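Side-chain contact in phosphatase (Thermotoga maritima, PDB 1NF2), which probably acts as a magnesium-dependent phosphatase of the HAD family: residues Phe39-Gly42 with Ser47-Asn50. Numbering follows the deposited sequence.
Sequences FASG and STLN. With SO4 (sulfate ion), chain D.
CB of Thr48 points at the strand, and a chi1 of -53° sorts its two branches: CG2, anti to the backbone N, turns toward Phe39, and OG1, anti to the carbonyl carbon, toward Ser41. The methyl CG2 lies 4.4 Å from CB of Phe39, while OG1 stands 3.8 Å from CB of Ser41, so the threonine straddles two side chains that leave the same face of the chain, one on each side of Ala40. The contact is light, with 102 Å² buried, and it is made by van der Waals packing. OG of Ser41 and OG1 of Thr48 are 4.2 Å apart, and each is bonded to backbone close by in sequence: OG1 to O of Met44, one helical turn back, and OG, swung anti to the serine N (chi1 -180°), to N of Arg43. The bond from N of Arg43 to the serine hydroxyl closes over the turn that follows the strand, where N of Gly42 binds O1 of the sulfate at 3.0 Å through a bent bond of 137°. That sulfate, probably taken up from the crystallisation liquor, is also held by Lys191. With Asp8 and Asp10 of the magnesium site close to Ser41, this strand end is consistent with motif II of HAD phosphatases, whose Ser or Thr commonly contacts phosphate; here OG of Ser41 stays 3.8 Å from O1 of the sulfate, beyond a hydrogen bond. Phe39 sends its ring away from Thr48, towards Phe60 and Phe56. Strand 36-40 and helix 45-55 belong to a beta-alpha-beta unit completed by strand 62-64, and Leu9 of helix 9-13 touches Phe39, Ser41 and Thr48 alike.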
loop_
_atom_site.group_PDB
_atom_site.type_symbol
_atom_site.label_atom_id
_atom_site.label_comp_id
_atom_site.label_asym_id
_atom_site.label_seq_id
_atom_site.Cartn_x
_atom_site.Cartn_y
_atom_site.Cartn_z
ATOM N N PHE A 39 -3.796 -9.596 -0.715
ATOM C CA PHE A 39 -2.576 -8.886 -0.355
ATOM C C PHE A 39 -2.880 -7.385 -0.353
ATOM O O PHE A 39 -3.442 -6.857 -1.314
ATOM C CB PHE A 39 -1.463 -9.195 -1.361
ATOM C CG PHE A 39 -0.998 -10.629 -1.333
ATOM C CD1 PHE A 39 -1.753 -11.635 -1.919
ATOM C CD2 PHE A 39 0.182 -10.975 -0.690
ATOM C CE1 PHE A 39 -1.336 -12.968 -1.862
ATOM C CE2 PHE A 39 0.605 -12.304 -0.628
ATOM C CZ PHE A 39 -0.152 -13.299 -1.212
ATOM N N ALA A 40 -2.515 -6.703 0.725
ATOM C CA ALA A 40 -2.770 -5.272 0.843
ATOM C C ALA A 40 -1.482 -4.542 1.181
ATOM O O ALA A 40 -0.925 -4.716 2.261
ATOM C CB ALA A 40 -3.819 -5.021 1.917
ATOM N N SER A 41 -1.022 -3.702 0.266
ATOM C CA SER A 41 0.228 -2.984 0.469
ATOM C C SER A 41 0.174 -1.495 0.140
ATOM O O SER A 41 -0.758 -1.020 -0.516
ATOM C CB SER A 41 1.319 -3.628 -0.388
ATOM O OG SER A 41 2.558 -2.969 -0.215
ATOM N N GLY A 42 1.193 -0.770 0.599
ATOM C CA GLY A 42 1.285 0.648 0.314
ATOM C C GLY A 42 2.121 0.830 -0.942
ATOM O O GLY A 42 2.200 1.925 -1.501
ATOM N N SER A 47 4.588 -3.664 -8.202
ATOM C CA SER A 47 5.501 -4.207 -7.206
ATOM C C SER A 47 4.811 -5.304 -6.405
ATOM O O SER A 47 5.416 -6.333 -6.084
ATOM C CB SER A 47 5.970 -3.107 -6.250
ATOM O OG SER A 47 6.614 -2.056 -6.951
ATOM N N THR A 48 3.540 -5.081 -6.093
ATOM C CA THR A 48 2.771 -6.034 -5.314
ATOM C C THR A 48 2.457 -7.292 -6.120
ATOM O O THR A 48 2.620 -8.404 -5.625
ATOM C CB THR A 48 1.461 -5.380 -4.801
ATOM O OG1 THR A 48 1.781 -4.158 -4.115
ATOM C CG2 THR A 48 0.720 -6.320 -3.842
ATOM N N LEU A 49 2.024 -7.125 -7.365
ATOM C CA LEU A 49 1.711 -8.279 -8.198
ATOM C C LEU A 49 2.972 -9.093 -8.485
ATOM O O LEU A 49 2.902 -10.305 -8.691
ATOM C CB LEU A 49 1.073 -7.837 -9.522
ATOM C CG LEU A 49 -0.232 -7.034 -9.438
ATOM C CD1 LEU A 49 -0.718 -6.716 -10.835
ATOM C CD2 LEU A 49 -1.284 -7.814 -8.675
ATOM N N ASN A 50 4.122 -8.424 -8.496
ATOM C CA ASN A 50 5.389 -9.095 -8.766
ATOM C C ASN A 50 5.811 -10.012 -7.629
ATOM O O ASN A 50 6.447 -11.036 -7.861
ATOM C CB ASN A 50 6.493 -8.069 -9.054
ATOM C CG ASN A 50 6.465 -7.572 -10.492
ATOM O OD1 ASN A 50 5.695 -8.069 -11.318
ATOM N ND2 ASN A 50 7.312 -6.594 -10.800
HETATM S S SO4 D . 2.684 -0.414 4.201
HETATM O O1 SO4 D . 2.345 -1.490 3.271
HETATM O O2 SO4 D . 3.051 0.778 3.431
HETATM O O3 SO4 D . 1.510 -0.149 5.047
HETATM O O4 SO4 D . 3.831 -0.780 5.039
#